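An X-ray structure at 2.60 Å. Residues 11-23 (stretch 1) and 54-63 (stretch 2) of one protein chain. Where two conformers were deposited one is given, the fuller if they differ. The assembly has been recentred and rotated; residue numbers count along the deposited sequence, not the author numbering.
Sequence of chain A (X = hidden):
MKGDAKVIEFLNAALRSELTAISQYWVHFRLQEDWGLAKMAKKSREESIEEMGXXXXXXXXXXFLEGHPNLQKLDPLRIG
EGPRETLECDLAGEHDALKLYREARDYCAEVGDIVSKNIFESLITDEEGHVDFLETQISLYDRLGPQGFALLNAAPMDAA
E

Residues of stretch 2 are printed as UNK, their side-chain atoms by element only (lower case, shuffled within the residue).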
ATOM      1  N   LEU A  11      49.502  22.368 -14.958  1.00 24.82           N
ATOM      2  CA  LEU A  11      48.052  22.239 -14.857  1.00 23.72           C
ATOM      3  C   LEU A  11      47.360  22.856 -16.085  1.00 23.78           C
ATOM      4  O   LEU A  11      46.426  22.275 -16.639  1.00 22.36           O
ATOM      5  CB  LEU A  11      47.552  22.905 -13.566  1.00 23.72           C
ATOM      6  CG  LEU A  11      47.897  22.139 -12.285  1.00 23.54           C
ATOM      7  CD1 LEU A  11      47.607  22.998 -11.057  1.00 20.94           C
ATOM      8  CD2 LEU A  11      47.101  20.834 -12.251  1.00 21.77           C
ATOM      9  N   ASN A  12      47.827  24.029 -16.512  1.00 23.24           N
ATOM     10  CA  ASN A  12      47.249  24.681 -17.677  1.00 21.75           C
ATOM     11  C   ASN A  12      47.528  23.887 -18.951  1.00 21.28           C
ATOM     12  O   ASN A  12      46.751  23.926 -19.900  1.00 22.03           O
ATOM     13  CB  ASN A  12      47.788  26.099 -17.822  1.00 20.06           C
ATOM     14  CG  ASN A  12      46.824  27.134 -17.305  1.00 22.31           C
ATOM     15  OD1 ASN A  12      45.649  27.147 -17.681  1.00 23.16           O
ATOM     16  ND2 ASN A  12      47.310  28.014 -16.440  1.00 22.82           N
ATOM     17  N   ALA A  13      48.641  23.165 -18.981  1.00 20.32           N
ATOM     18  CA  ALA A  13      48.952  22.373 -20.159  1.00 21.41           C
ATOM     19  C   ALA A  13      48.027  21.157 -20.155  1.00 21.13           C
ATOM     20  O   ALA A  13      47.491  20.766 -21.189  1.00 21.04           O
ATOM     21  CB  ALA A  13      50.419  21.940 -20.149  1.00 18.22           C
ATOM     22  N   ALA A  14      47.840  20.567 -18.981  1.00 20.53           N
ATOM     23  CA  ALA A  14      46.961  19.420 -18.855  1.00 21.78           C
ATOM     24  C   ALA A  14      45.537  19.840 -19.239  1.00 22.55           C
ATOM     25  O   ALA A  14      44.808  19.089 -19.886  1.00 23.24           O
ATOM     26  CB  ALA A  14      46.998  18.897 -17.437  1.00 21.53           C
ATOM     27  N   LEU A  15      45.152  21.050 -18.843  1.00 22.74           N
ATOM     28  CA  LEU A  15      43.831  21.578 -19.155  1.00 22.07           C
ATOM     29  C   LEU A  15      43.647  21.668 -20.664  1.00 22.37           C
ATOM     30  O   LEU A  15      42.621  21.252 -21.209  1.00 22.00           O
ATOM     31  CB  LEU A  15      43.653  22.961 -18.530  1.00 18.95           C
ATOM     32  CG  LEU A  15      42.412  23.736 -18.971  1.00 18.98           C
ATOM     33  CD1 LEU A  15      41.144  22.935 -18.696  1.00 17.44           C
ATOM     34  CD2 LEU A  15      42.376  25.062 -18.240  1.00 17.48           C
ATOM     35  N   ARG A  16      44.651  22.213 -21.338  1.00 23.13           N
ATOM     36  CA  ARG A  16      44.595  22.347 -22.782  1.00 23.90           C
ATOM     37  C   ARG A  16      44.488  20.971 -23.414  1.00 22.77           C
ATOM     38  O   ARG A  16      43.785  20.778 -24.396  1.00 23.18           O
ATOM     39  CB  ARG A  16      45.837  23.063 -23.319  1.00 26.04           C
ATOM     40  CG  ARG A  16      45.962  22.936 -24.823  1.00 30.35           C
ATOM     41  CD  ARG A  16      47.136  23.699 -25.369  1.00 33.85           C
ATOM     42  NE  ARG A  16      46.924  25.136 -25.251  1.00 39.57           N
ATOM     43  CZ  ARG A  16      47.711  25.941 -24.535  1.00 42.41           C
ATOM     44  NH1 ARG A  16      48.760  25.428 -23.882  1.00 43.77           N
ATOM     45  NH2 ARG A  16      47.454  27.251 -24.463  1.00 41.29           N
ATOM     46  N   SER A  17      45.198  20.011 -22.848  1.00 22.28           N
ATOM     47  CA  SER A  17      45.162  18.658 -23.357  1.00 22.08           C
ATOM     48  C   SER A  17      43.733  18.114 -23.226  1.00 22.54           C
ATOM     49  O   SER A  17      43.208  17.489 -24.154  1.00 21.97           O
ATOM     50  CB  SER A  17      46.142  17.800 -22.565  1.00 23.24           C
ATOM     51  OG  SER A  17      46.175  16.468 -23.042  1.00 26.55           O
ATOM     52  N   GLU A  18      43.107  18.359 -22.073  0.50 22.06           N
ATOM     53  CA  GLU A  18      41.745  17.891 -21.826  0.50 21.74           C
ATOM     54  C   GLU A  18      40.707  18.571 -22.715  0.50 21.32           C
ATOM     55  O   GLU A  18      39.823  17.904 -23.252  0.50 21.13           O
ATOM     56  CB  GLU A  18      41.367  18.083 -20.355  0.50 22.89           C
ATOM     57  CG  GLU A  18      42.208  17.283 -19.360  0.50 25.77           C
ATOM     58  CD  GLU A  18      42.177  15.780 -19.606  0.50 27.57           C
ATOM     59  OE1 GLU A  18      42.669  15.336 -20.667  0.50 29.96           O
ATOM     60  OE2 GLU A  18      41.669  15.037 -18.737  0.50 28.80           O
ATOM     61  N   LEU A  19      40.803  19.889 -22.873  1.00 20.85           N
ATOM     62  CA  LEU A  19      39.860  20.611 -23.724  1.00 19.86           C
ATOM     63  C   LEU A  19      39.946  20.033 -25.128  1.00 20.03           C
ATOM     64  O   LEU A  19      38.955  19.994 -25.847  1.00 20.82           O
ATOM     65  CB  LEU A  19      40.192  22.101 -23.777  1.00 19.32           C
ATOM     66  CG  LEU A  19      40.040  22.924 -22.498  1.00 19.25           C
ATOM     67  CD1 LEU A  19      40.509  24.352 -22.753  1.00 17.60           C
ATOM     68  CD2 LEU A  19      38.593  22.913 -22.051  1.00 18.33           C
ATOM     69  N   THR A  20      41.138  19.583 -25.513  1.00 19.77           N
ATOM     70  CA  THR A  20      41.345  19.014 -26.836  1.00 20.01           C
ATOM     71  C   THR A  20      40.617  17.677 -26.916  1.00 19.95           C
ATOM     72  O   THR A  20      39.878  17.416 -27.868  1.00 20.91           O
ATOM     73  CB  THR A  20      42.855  18.796 -27.137  1.00 21.42           C
ATOM     74  OG1 THR A  20      43.555  20.039 -27.013  1.00 21.71           O
ATOM     75  CG2 THR A  20      43.051  18.272 -28.541  1.00 19.00           C
ATOM     76  N   ALA A  21      40.823  16.834 -25.911  1.00 18.46           N
ATOM     77  CA  ALA A  21      40.170  15.532 -25.869  1.00 19.07           C
ATOM     78  C   ALA A  21      38.639  15.682 -25.887  1.00 19.16           C
ATOM     79  O   ALA A  21      37.943  14.956 -26.592  1.00 19.34           O
ATOM     80  CB  ALA A  21      40.608  14.764 -24.622  1.00 17.91           C
ATOM     81  N   ILE A  22      38.116  16.626 -25.115  1.00 17.98           N
ATOM     82  CA  ILE A  22      36.679  16.838 -25.077  1.00 18.22           C
ATOM     83  C   ILE A  22      36.122  17.039 -26.477  1.00 19.23           C
ATOM     84  O   ILE A  22      35.182  16.363 -26.881  1.00 20.38           O
ATOM     85  CB  ILE A  22      36.315  18.070 -24.224  1.00 16.68           C
ATOM     86  CG1 ILE A  22      36.660  17.811 -22.761  1.00 14.63           C
ATOM     87  CG2 ILE A  22      34.840  18.397 -24.379  1.00 17.01           C
ATOM     88  CD1 ILE A  22      36.475  19.015 -21.887  1.00 15.35           C
ATOM     89  N   SER A  23      36.700  17.969 -27.225  1.00 20.16           N
ATOM     90  CA  SER A  23      36.212  18.237 -28.564  1.00 21.24           C
ATOM     91  C   SER A  23      36.461  17.095 -29.531  1.00 21.60           C
ATOM     92  O   SER A  23      35.636  16.837 -30.409  1.00 21.62           O
ATOM     93  CB  SER A  23      36.836  19.514 -29.104  1.00 22.76           C
ATOM     94  OG  SER A  23      36.388  20.624 -28.354  1.00 22.07           O
ATOM     95  N   UNK A  54      37.308  16.162 -15.821  1.00 21.49           N
ATOM     96  CA  UNK A  54      38.723  16.348 -15.522  1.00 22.15           C
ATOM     97  C   UNK A  54      39.065  17.824 -15.656  1.00 21.46           C
ATOM     98  O   UNK A  54      39.693  18.406 -14.776  1.00 21.85           O
ATOM     99  c   UNK A  54      39.692  11.926 -16.841  1.00 27.27           C
ATOM    100  c   UNK A  54      39.066  13.314 -15.261  1.00 25.34           C
ATOM    101  n   UNK A  54      39.868  13.157 -17.288  1.00 26.95           N
ATOM    102  n   UNK A  54      39.207  11.993 -15.614  1.00 26.86           N
ATOM    103  c   UNK A  54      39.588  15.537 -16.498  1.00 23.23           C
ATOM    104  c   UNK A  54      39.483  14.055 -16.315  1.00 25.53           C
ATOM    105  N   UNK A  55      38.638  18.423 -16.762  1.00 20.29           N
ATOM    106  CA  UNK A  55      38.902  19.825 -17.031  1.00 20.83           C
ATOM    107  C   UNK A  55      38.411  20.703 -15.892  1.00 21.83           C
ATOM    108  O   UNK A  55      39.136  21.571 -15.406  1.00 22.25           O
ATOM    109  c   UNK A  55      38.246  20.238 -18.336  1.00 19.54           C
ATOM    110  N   UNK A  56      37.177  20.475 -15.460  1.00 22.99           N
ATOM    111  CA  UNK A  56      36.613  21.264 -14.375  1.00 22.98           C
ATOM    112  C   UNK A  56      37.459  21.122 -13.108  1.00 23.34           C
ATOM    113  O   UNK A  56      37.803  22.110 -12.455  1.00 23.48           O
ATOM    114  o   UNK A  56      34.663  22.812 -12.923  1.00 20.52           O
ATOM    115  c   UNK A  56      35.174  20.829 -14.104  1.00 21.48           C
ATOM    116  c   UNK A  56      34.563  21.570 -12.945  1.00 22.13           C
ATOM    117  o   UNK A  56      33.982  20.913 -12.057  1.00 23.01           O
ATOM    118  N   UNK A  57      37.790  19.887 -12.773  1.00 23.43           N
ATOM    119  CA  UNK A  57      38.599  19.587 -11.602  1.00 25.44           C
ATOM    120  C   UNK A  57      39.938  20.355 -11.654  1.00 25.55           C
ATOM    121  O   UNK A  57      40.383  20.935 -10.655  1.00 25.67           O
ATOM    122  n   UNK A  57      38.946  13.756 -10.751  1.00 42.46           N
ATOM    123  c   UNK A  57      39.654  17.574 -10.407  1.00 33.47           C
ATOM    124  c   UNK A  57      38.687  15.235 -10.609  1.00 40.18           C
ATOM    125  c   UNK A  57      39.966  16.073 -10.571  1.00 37.13           C
ATOM    126  c   UNK A  57      38.828  18.077 -11.555  1.00 27.76           C
ATOM    127  N   UNK A  58      40.566  20.374 -12.827  1.00 24.05           N
ATOM    128  CA  UNK A  58      41.849  21.054 -13.019  1.00 22.40           C
ATOM    129  C   UNK A  58      41.756  22.576 -12.948  1.00 21.91           C
ATOM    130  O   UNK A  58      42.651  23.243 -12.426  1.00 21.85           O
ATOM    131  c   UNK A  58      42.482  20.627 -14.363  1.00 22.46           C
ATOM    132  c   UNK A  58      43.611  21.572 -14.761  1.00 20.83           C
ATOM    133  c   UNK A  58      42.986  19.195 -14.236  1.00 21.32           C
ATOM    134  c   UNK A  58      43.570  18.663 -15.484  1.00 24.16           C
ATOM    135  N   UNK A  59      40.674  23.128 -13.478  1.00 20.98           N
ATOM    136  CA  UNK A  59      40.482  24.565 -13.437  1.00 19.71           C
ATOM    137  C   UNK A  59      40.341  24.996 -11.981  1.00 20.35           C
ATOM    138  O   UNK A  59      40.860  26.035 -11.580  1.00 20.81           O
ATOM    139  c   UNK A  59      39.439  24.720 -15.712  1.00 16.87           C
ATOM    140  c   UNK A  59      38.209  24.927 -16.561  1.00 14.94           C
ATOM    141  c   UNK A  59      39.221  24.976 -14.221  1.00 18.22           C
ATOM    142  c   UNK A  59      38.888  26.442 -13.958  1.00 16.28           C
ATOM    143  N   UNK A  60      39.643  24.193 -11.186  1.00 20.32           N
ATOM    144  CA  UNK A  60      39.447  24.517  -9.775  1.00 20.85           C
ATOM    145  C   UNK A  60      40.769  24.506  -9.011  1.00 21.31           C
ATOM    146  O   UNK A  60      41.021  25.363  -8.166  1.00 22.24           O
ATOM    147  c   UNK A  60      38.464  23.538  -9.135  1.00 17.15           C
ATOM    148  N   UNK A  61      41.619  23.538  -9.317  1.00 21.78           N
ATOM    149  CA  UNK A  61      42.900  23.444  -8.641  1.00 22.27           C
ATOM    150  C   UNK A  61      43.762  24.640  -9.012  1.00 23.46           C
ATOM    151  O   UNK A  61      44.499  25.165  -8.179  1.00 25.13           O
ATOM    152  n   UNK A  61      45.363  21.818  -4.093  1.00 22.59           N
ATOM    153  c   UNK A  61      43.609  22.153  -9.030  1.00 20.32           C
ATOM    154  c   UNK A  61      44.837  21.865  -6.861  1.00 21.99           C
ATOM    155  n   UNK A  61      47.601  21.459  -4.484  1.00 21.53           N
ATOM    156  c   UNK A  61      46.368  21.637  -4.943  1.00 22.79           C
ATOM    157  n   UNK A  61      46.146  21.653  -6.251  1.00 22.37           N
ATOM    158  c   UNK A  61      44.953  21.961  -8.369  1.00 20.36           C
ATOM    159  N   UNK A  62      43.670  25.074 -10.263  1.00 22.91           N
ATOM    160  CA  UNK A  62      44.452  26.215 -10.711  1.00 22.00           C
ATOM    161  C   UNK A  62      44.037  27.480  -9.961  1.00 21.77           C
ATOM    162  O   UNK A  62      44.881  28.237  -9.494  1.00 21.60           O
ATOM    163  c   UNK A  62      45.070  25.380 -12.997  1.00 20.61           C
ATOM    164  c   UNK A  62      44.286  26.445 -12.224  1.00 20.88           C
ATOM    165  c   UNK A  62      44.741  27.848 -12.592  1.00 19.99           C
ATOM    166  c   UNK A  62      44.894  25.451 -14.507  1.00 18.89           C
ATOM    167  N   UNK A  63      42.736  27.709  -9.841  1.00 21.89           N
ATOM    168  CA  UNK A  63      42.262  28.897  -9.145  1.00 21.68           C
ATOM    169  C   UNK A  63      42.682  28.872  -7.682  1.00 21.95           C
ATOM    170  O   UNK A  63      43.077  29.886  -7.129  1.00 22.36           O
ATOM    171  c   UNK A  63      40.743  29.008  -9.255  1.00 19.35           C
ATOM    172  c   UNK A  63      38.686  29.383 -10.603  1.00 17.63           C
ATOM    173  c   UNK A  63      40.714  30.785 -10.995  1.00 15.35           C
ATOM    174  c   UNK A  63      40.204  29.405 -10.629  1.00 19.05           C
TER

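Two helices pass each other nearly antiparallel, their axes 9.3 Å apart at closest approach and their directions 158° apart, and the hidden one can be read from its atoms.

Position 54 carries one carbon and then a five-membered ring of three carbons and two nitrogens. OE2 of Glu 18 lies at the ring's edge, near its plane, 3.0 Å from one ring nitrogen. This is His 54, and ND1 donates to that OE2; at 128° the hydrogen bond is weak. The CA-to-CB bond points toward the first helix, while the end of the side chain leads away from it.

Position 55 has a single side-chain carbon, CB, 4.0 Å from CD1 of Leu 15 and 4.2 Å from CD1 of Ile 22. It is Ala 55. Here the backbones come nearest, with CA of Ala 55 5.6 Å from CA of Leu 15; the methyl is met by the ends of Leu 15 and Ile 22, and CB of Glu 18 lies 4.3 Å from CB of Ala 55.

Position 56 shows two carbons, the second bearing two oxygens; the CA-to-CB bond points away from the first helix: Asp 56. Position 57 is a row of four carbons ending in nitrogen, out of reach and exposed: Lys 57. Neither touches stretch 1.

Position 58 holds four carbons, forked at the first, with one arm two carbons long. The short arm lies 3.5 Å from the backbone O of Leu 11 and 4.0 Å from CB of Leu 15; the long arm ends 4.0 Å from CB of Ala 14. This is Ile 58, a knob in the hole formed by Leu 11, Ala 14, Leu 15 and Glu 18.

Position 59 has the same fork, but its CA-to-CB bond points sideways; a carbon of its longer arm comes within 3.9 Å of CD1 of Leu 15. It is Ile 59. Position 60, one carbon facing out of reach, is Ala 60.

Position 61 runs three carbons, a nitrogen, then a carbon with two more nitrogens. Its second carbon lies 3.9 Å from CD1 of Leu 11. This is Arg 61, which offers stretch 1 its aliphatic stem while its guanidinium nitrogens are hydrogen-bonded elsewhere in the structure.

Position 62 is again four carbons forked at the first. The inner carbon of its long arm sits 3.6 Å from CB of Leu 11, and the arm's tip 3.7 Å from OD1 of Asn 12: Ile 62. Position 63, four carbons forked at the second, is out of reach: Leu 63.

The rule is spacing: positions 54, 55, 58, 59, 61 and 62 make the contact. Ala 55 accompanies the close backbone approach, Ile 58 sits as a knob among Leu 11, Ala 14, Leu 15 and Glu 18, and Ile 62 packs on Leu 11. The apolar packing dominates, with one weak polar link at His 54; the two stretches bury 533 Å² between them, both sides summed.

Stretch 2 (54-63) HADKIIARIL
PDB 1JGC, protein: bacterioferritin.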